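Local atomic coordinates of primase X domain-containing protein (Sulfolobus solfataricus, PDB entry 4WYH), a protein that serves as a noncatalytic subunit of the archaeal eukaryotic-type primase and is essential for efficient primer synthesis in DNA replication. Residues 41-46 with 75-80; 47-52 with 113-118. All blocks are in the same frame, centred on the assembly; numbering follows the deposited sequence.

Contact 1 (41-46 with 75-80); sequences MGLQDS and KEFYYK
F77 and L43 supply the apolar part of this contact, between the loop 41-46 and the end of helix 67-78. The phenyl ring turns its edge to the leucine, whose CG lies in the ring plane 3.9 Å from F77 CZ. F77 CG is anti to the backbone N (chi1 163°), and from there the ring extends to the loop. A phenyl ring suits this place because its rim carbons can meet both the leucine and the loop backbone: F77 CE1 comes within 3.5 Å of G42 CA and is 3.7 Å from L43 N.

The backbone itself approaches most closely where G42 faces K80, their CA atoms 5.3 Å apart. G42 follows the last residue of helix 33-41, with a positive phi of 99°, and at its backbone angles a side chain would be pressed against the preceding carbonyl oxygen. A CB here would also collide with K80 CB, so two separate reasons call for glycine. K80 contributes only CB and CG here, the aliphatic root of its side chain, with K80 CB 3.8 Å from M41 O.

No direct hydrogen bond spans the two segments; a water does the work instead. It accepts from L43 N at 2.9 Å and donates to F77 O at the same 2.9 Å, joining a loop N-H to a carbonyl at the end of the helix, and it also sits over one face of the F77 ring, offset toward the rim.

Helix 47-63 continues the packing, with R47 and I51 touching F77. V38 of helix 33-41 packs on both L43 and F77, and E121 of helix 116-128 binds Q44 N, D45 N and S46 OG, so the loop is held among four helices.

Contact 2 (47-52 with 113-118); sequences RKRFIL and ERDKEM
R49 and F50, in the first turn of helix 47-63, face the junction between helices 108-114 and 116-128, the backbones coming nearest at F50 and M118, whose CA atoms are 7.2 Å apart. R49 is gripped by two acids. Its side chain bends at chi3 (-48°), and D115 is held side-on: R49 NE donates to D115 OD2 at 2.8 Å and R49 NH2 to D115 OD1, also at 2.8 Å. Both oxygens are met on the syn side, with guanidinium and carboxylate planes 39° apart. R49 NH2 gives a second, nearly straight bond (168°) to E117 OE1 at 2.8 Å, lying in the guanidinium plane and meeting the carboxylate on its anti side; R49 NH1 adds a weak bond to the same oxygen. Arginine suits this place because its several N-H groups can serve two carboxylates at once.

D115 is also the N-cap of helix 116-128. Its OD1 accepts from M118 N at 3.1 Å, the amide lying well above the carboxylate plane, so one oxygen serves both the cap and R49. Aspartate is short enough to reach back to that amide.

Beside the charges, M118 and F50 cross at about a right angle. The methyl M118 CE lies at the ring edge, 3.8 Å from F50 CD1, while M118 SD rests 3.8 Å from F50 CA; methionine's slender, flexible chain lets the sulfur reach the helix backbone while the methyl meets the ring edge.

An alanine in place of R49 would probably leave D115 and E117 without their shared cation, with two carboxylates close together and E117 freer to turn. The network thus fastens the capped start of helix 116-128 to helix 47-63, and the positive guanidinium probably offsets repulsion between the neighbouring acids.

The first segments, 41-46 and 47-52, follow each other directly, S46 standing at the N-cap position of the helix that carries 47-52, and the two contacts cross along the chain, their centres 12 Å apart. A shared apolar core joins them: F50 CD2 packs 3.5 Å from F77 CZ, and F50 CG is 3.5 Å from L43 CD1. R47 adds a polar tie, its NH1 probably hydrogen-bonded to Y78 O at 2.9 Å. S46 OG also lies 3.6 Å from M118 CA. D45 in contact 1 binds manganese in a structure of this protein, although no metal is bound here; the E117 side chain of contact 2 approaches that of D45 to about 4 Å, placing the salt-bridge network beside that site.

Contact 1 (41-46 with 75-80)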
loop_
_atom_site.group_PDB
_atom_site.type_symbol
_atom_site.label_atom_id
_atom_site.label_comp_id
_atom_site.label_asym_id
_atom_site.label_seq_id
_atom_site.Cartn_x
_atom_site.Cartn_y
_atom_site.Cartn_z
ATOM N N MET A 41 -5.165 -6.556 6.464
ATOM C CA MET A 41 -4.493 -7.750 6.966
ATOM C C MET A 41 -2.996 -7.610 7.198
ATOM O O MET A 41 -2.459 -8.176 8.128
ATOM C CB MET A 41 -4.803 -8.919 6.059
ATOM C CG MET A 41 -6.295 -9.195 5.885
ATOM S SD MET A 41 -7.113 -9.734 7.410
ATOM C CE MET A 41 -5.890 -10.841 8.150
ATOM N N GLY A 42 -2.334 -6.843 6.332
ATOM C CA GLY A 42 -0.938 -6.571 6.448
ATOM C C GLY A 42 -0.107 -7.464 5.542
ATOM O O GLY A 42 -0.589 -8.464 5.013
ATOM N N LEU A 43 1.114 -7.037 5.299
ATOM C CA LEU A 43 2.078 -7.805 4.536
ATOM C C LEU A 43 3.355 -7.991 5.391
ATOM O O LEU A 43 3.356 -7.757 6.633
ATOM C CB LEU A 43 2.401 -7.120 3.184
ATOM C CG LEU A 43 1.239 -6.922 2.181
ATOM C CD1 LEU A 43 1.696 -6.159 0.921
ATOM C CD2 LEU A 43 0.569 -8.233 1.803
ATOM N N GLN A 44 4.432 -8.365 4.708
ATOM C CA GLN A 44 5.606 -8.813 5.400
ATOM C C GLN A 44 6.891 -8.102 4.925
ATOM O O GLN A 44 7.207 -7.102 5.478
ATOM C CB GLN A 44 5.663 -10.331 5.379
ATOM C CG GLN A 44 6.760 -10.915 6.226
ATOM C CD GLN A 44 6.622 -12.413 6.450
ATOM O OE1 GLN A 44 6.952 -12.906 7.518
ATOM N NE2 GLN A 44 6.124 -13.135 5.474
ATOM N N ASP A 45 7.669 -8.689 4.037
ATOM C CA ASP A 45 8.854 -8.047 3.505
ATOM C C ASP A 45 8.574 -6.973 2.456
ATOM O O ASP A 45 9.439 -6.195 2.149
ATOM C CB ASP A 45 9.768 -9.085 2.887
ATOM C CG ASP A 45 10.276 -10.142 3.933
ATOM O OD1 ASP A 45 10.226 -9.894 5.164
ATOM O OD2 ASP A 45 10.675 -11.211 3.450
ATOM N N SER A 46 7.352 -6.925 1.918
ATOM C CA SER A 46 7.037 -6.041 0.845
ATOM C C SER A 46 6.245 -4.811 1.266
ATOM O O SER A 46 5.787 -4.107 0.416
ATOM C CB SER A 46 6.317 -6.809 -0.262
ATOM O OG SER A 46 5.005 -7.108 0.105
ATOM N N LYS A 75 0.029 3.972 8.023
ATOM C CA LYS A 75 0.769 3.621 9.243
ATOM C C LYS A 75 0.179 2.398 9.997
ATOM O O LYS A 75 0.921 1.478 10.363
ATOM C CB LYS A 75 0.876 4.851 10.167
ATOM C CG LYS A 75 1.942 4.696 11.195
ATOM C CD LYS A 75 1.592 5.500 12.436
ATOM C CE LYS A 75 2.133 6.901 12.367
ATOM N NZ LYS A 75 1.987 7.514 13.719
ATOM N N GLU A 76 -1.136 2.369 10.118
ATOM C CA GLU A 76 -1.899 1.230 10.682
ATOM C C GLU A 76 -1.661 -0.049 9.936
ATOM O O GLU A 76 -1.426 -1.044 10.581
ATOM C CB GLU A 76 -3.375 1.447 10.550
ATOM C CG GLU A 76 -4.000 2.009 11.714
ATOM C CD GLU A 76 -5.405 2.438 11.390
ATOM O OE1 GLU A 76 -5.919 2.400 10.217
ATOM O OE2 GLU A 76 -5.944 2.888 12.344
ATOM N N PHE A 77 -1.693 -0.021 8.613
ATOM C CA PHE A 77 -1.275 -1.140 7.780
ATOM C C PHE A 77 0.146 -1.603 8.060
ATOM O O PHE A 77 0.367 -2.798 8.310
ATOM C CB PHE A 77 -1.370 -0.757 6.292
ATOM C CG PHE A 77 -0.595 -1.662 5.401
ATOM C CD1 PHE A 77 -1.047 -2.947 5.170
ATOM C CD2 PHE A 77 0.611 -1.241 4.782
ATOM C CE1 PHE A 77 -0.323 -3.792 4.339
ATOM C CE2 PHE A 77 1.312 -2.101 3.933
ATOM C CZ PHE A 77 0.850 -3.366 3.735
ATOM N N TYR A 78 1.102 -0.671 8.066
ATOM C CA TYR A 78 2.502 -1.007 8.272
ATOM C C TYR A 78 2.766 -1.779 9.508
ATOM O O TYR A 78 3.559 -2.723 9.449
ATOM C CB TYR A 78 3.451 0.220 8.176
ATOM C CG TYR A 78 4.893 -0.192 8.279
ATOM C CD1 TYR A 78 5.603 -0.656 7.184
ATOM C CD2 TYR A 78 5.537 -0.186 9.523
ATOM C CE1 TYR A 78 6.928 -1.079 7.327
ATOM C CE2 TYR A 78 6.824 -0.641 9.686
ATOM C CZ TYR A 78 7.529 -1.098 8.587
ATOM O OH TYR A 78 8.828 -1.516 8.762
ATOM N N TYR A 79 2.159 -1.385 10.646
ATOM C CA TYR A 79 2.430 -2.021 11.912
ATOM C C TYR A 79 1.515 -3.249 12.218
ATOM O O TYR A 79 1.498 -3.772 13.320
ATOM C CB TYR A 79 2.445 -0.986 13.038
ATOM C CG TYR A 79 3.573 0.011 12.936
ATOM C CD1 TYR A 79 4.889 -0.387 13.116
ATOM C CD2 TYR A 79 3.333 1.366 12.685
ATOM C CE1 TYR A 79 5.963 0.538 13.061
ATOM C CE2 TYR A 79 4.420 2.279 12.599
ATOM C CZ TYR A 79 5.712 1.847 12.805
ATOM O OH TYR A 79 6.817 2.668 12.735
ATOM N N LYS A 80 0.793 -3.741 11.232
ATOM C CA LYS A 80 0.178 -5.054 11.395
ATOM C C LYS A 80 1.218 -6.131 11.668
ATOM O O LYS A 80 0.906 -7.130 12.279
ATOM C CB LYS A 80 -0.672 -5.455 10.179
ATOM C CG LYS A 80 -1.786 -4.512 9.871
ATOM C CD LYS A 80 -2.725 -4.455 11.014
ATOM C CE LYS A 80 -4.111 -4.691 10.536
ATOM N NZ LYS A 80 -5.097 -4.178 11.523
HETATM O O HOH W 1 1.771 -5.121 7.384
#

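Contact 2 (47-52 with 113-118)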
loop_
_atom_site.group_PDB
_atom_site.type_symbol
_atom_site.label_atom_id
_atom_site.label_comp_id
_atom_site.label_asym_id
_atom_site.label_seq_id
_atom_site.Cartn_x
_atom_site.Cartn_y
_atom_site.Cartn_z
ATOM N N ARG A 47 6.060 -4.579 2.577
ATOM C CA ARG A 47 5.227 -3.469 3.110
ATOM C C ARG A 47 5.540 -2.122 2.575
ATOM O O ARG A 47 4.622 -1.429 2.159
ATOM C CB ARG A 47 5.279 -3.391 4.642
ATOM C CG ARG A 47 4.457 -4.430 5.321
ATOM C CD ARG A 47 4.749 -4.470 6.825
ATOM N NE ARG A 47 6.136 -4.853 7.090
ATOM C CZ ARG A 47 6.718 -4.679 8.260
ATOM N NH1 ARG A 47 6.060 -4.122 9.305
ATOM N NH2 ARG A 47 7.948 -5.089 8.406
ATOM N N LYS A 48 6.831 -1.746 2.539
ATOM C CA LYS A 48 7.176 -0.418 2.101
ATOM C C LYS A 48 6.932 -0.240 0.604
ATOM O O LYS A 48 6.334 0.700 0.175
ATOM C CB LYS A 48 8.598 -0.060 2.537
ATOM C CG LYS A 48 8.642 0.327 4.005
ATOM C CD LYS A 48 10.067 0.640 4.416
ATOM C CE LYS A 48 10.112 0.795 5.914
ATOM N NZ LYS A 48 11.507 1.066 6.361
ATOM N N ARG A 49 7.315 -1.221 -0.190
ATOM C CA ARG A 49 7.013 -1.161 -1.625
ATOM C C ARG A 49 5.497 -1.148 -1.920
ATOM O O ARG A 49 5.064 -0.396 -2.781
ATOM C CB ARG A 49 7.666 -2.371 -2.322
ATOM C CG ARG A 49 9.164 -2.312 -2.211
ATOM C CD ARG A 49 9.838 -3.239 -3.235
ATOM N NE ARG A 49 9.271 -4.591 -3.266
ATOM C CZ ARG A 49 9.734 -5.596 -2.558
ATOM N NH1 ARG A 49 10.685 -5.380 -1.704
ATOM N NH2 ARG A 49 9.209 -6.817 -2.667
ATOM N N PHE A 50 4.700 -1.915 -1.175
ATOM C CA PHE A 50 3.232 -1.933 -1.337
ATOM C C PHE A 50 2.726 -0.545 -1.042
ATOM O O PHE A 50 1.930 -0.029 -1.761
ATOM C CB PHE A 50 2.587 -2.931 -0.395
ATOM C CG PHE A 50 1.079 -3.010 -0.533
ATOM C CD1 PHE A 50 0.535 -3.553 -1.663
ATOM C CD2 PHE A 50 0.247 -2.456 0.400
ATOM C CE1 PHE A 50 -0.819 -3.638 -1.823
ATOM C CE2 PHE A 50 -1.141 -2.526 0.236
ATOM C CZ PHE A 50 -1.654 -3.107 -0.888
ATOM N N ILE A 51 3.225 0.096 -0.001
ATOM C CA ILE A 51 2.869 1.513 0.266
ATOM C C ILE A 51 3.263 2.484 -0.842
ATOM O O ILE A 51 2.437 3.277 -1.293
ATOM C CB ILE A 51 3.456 2.023 1.633
ATOM C CG1 ILE A 51 2.822 1.280 2.818
ATOM C CG2 ILE A 51 3.340 3.558 1.774
ATOM C CD1 ILE A 51 3.569 1.549 4.135
ATOM N N LEU A 52 4.485 2.415 -1.318
ATOM C CA LEU A 52 4.931 3.339 -2.350
ATOM C C LEU A 52 4.204 3.134 -3.686
ATOM O O LEU A 52 3.798 4.092 -4.317
ATOM C CB LEU A 52 6.427 3.200 -2.566
ATOM C CG LEU A 52 7.104 4.069 -3.615
ATOM C CD1 LEU A 52 6.808 5.537 -3.326
ATOM C CD2 LEU A 52 8.585 3.781 -3.658
ATOM N N GLU A 113 4.493 -9.251 -12.683
ATOM C CA GLU A 113 5.567 -9.092 -13.652
ATOM C C GLU A 113 6.866 -8.530 -13.062
ATOM O O GLU A 113 7.946 -8.954 -13.449
ATOM C CB GLU A 113 5.112 -8.231 -14.835
ATOM C CG GLU A 113 4.205 -8.996 -15.821
ATOM C CD GLU A 113 3.674 -8.156 -17.014
ATOM O OE1 GLU A 113 2.481 -8.240 -17.401
ATOM O OE2 GLU A 113 4.486 -7.391 -17.621
ATOM N N ARG A 114 6.750 -7.582 -12.130
ATOM C CA ARG A 114 7.879 -6.854 -11.611
ATOM C C ARG A 114 8.304 -7.278 -10.186
ATOM O O ARG A 114 9.431 -7.077 -9.813
ATOM C CB ARG A 114 7.503 -5.379 -11.558
ATOM C CG ARG A 114 7.226 -4.750 -12.918
ATOM C CD ARG A 114 7.185 -3.268 -12.793
ATOM N NE ARG A 114 6.973 -2.546 -14.050
ATOM C CZ ARG A 114 6.954 -1.238 -14.144
ATOM N NH1 ARG A 114 7.087 -0.502 -13.054
ATOM N NH2 ARG A 114 6.762 -0.670 -15.313
ATOM N N ASP A 115 7.371 -7.797 -9.394
ATOM C CA ASP A 115 7.627 -7.967 -7.975
ATOM C C ASP A 115 6.892 -9.183 -7.460
ATOM O O ASP A 115 5.906 -9.079 -6.766
ATOM C CB ASP A 115 7.244 -6.685 -7.255
ATOM C CG ASP A 115 7.732 -6.608 -5.810
ATOM O OD1 ASP A 115 8.205 -7.578 -5.176
ATOM O OD2 ASP A 115 7.567 -5.477 -5.289
ATOM N N LYS A 116 7.407 -10.345 -7.812
ATOM C CA LYS A 116 6.818 -11.587 -7.331
ATOM C C LYS A 116 6.870 -11.728 -5.840
ATOM O O LYS A 116 6.018 -12.353 -5.289
ATOM C CB LYS A 116 7.425 -12.782 -8.033
ATOM C CG LYS A 116 7.151 -12.844 -9.526
ATOM C CD LYS A 116 7.964 -13.923 -10.211
ATOM C CE LYS A 116 7.414 -14.183 -11.604
ATOM N NZ LYS A 116 7.240 -12.969 -12.413
ATOM N N GLU A 117 7.853 -11.161 -5.166
ATOM C CA GLU A 117 7.857 -11.227 -3.685
ATOM C C GLU A 117 6.598 -10.587 -3.109
ATOM O O GLU A 117 5.889 -11.154 -2.294
ATOM C CB GLU A 117 9.148 -10.615 -3.111
ATOM C CG GLU A 117 9.144 -10.562 -1.585
ATOM C CD GLU A 117 10.368 -9.869 -1.015
ATOM O OE1 GLU A 117 10.349 -8.653 -0.900
ATOM O OE2 GLU A 117 11.322 -10.559 -0.622
ATOM N N MET A 118 6.305 -9.382 -3.577
ATOM C CA MET A 118 5.136 -8.672 -3.114
ATOM C C MET A 118 3.883 -9.409 -3.591
ATOM O O MET A 118 2.862 -9.505 -2.898
ATOM C CB MET A 118 5.152 -7.240 -3.661
ATOM C CG MET A 118 3.866 -6.446 -3.398
ATOM S SD MET A 118 3.988 -4.703 -3.851
ATOM C CE MET A 118 2.516 -4.514 -4.747
#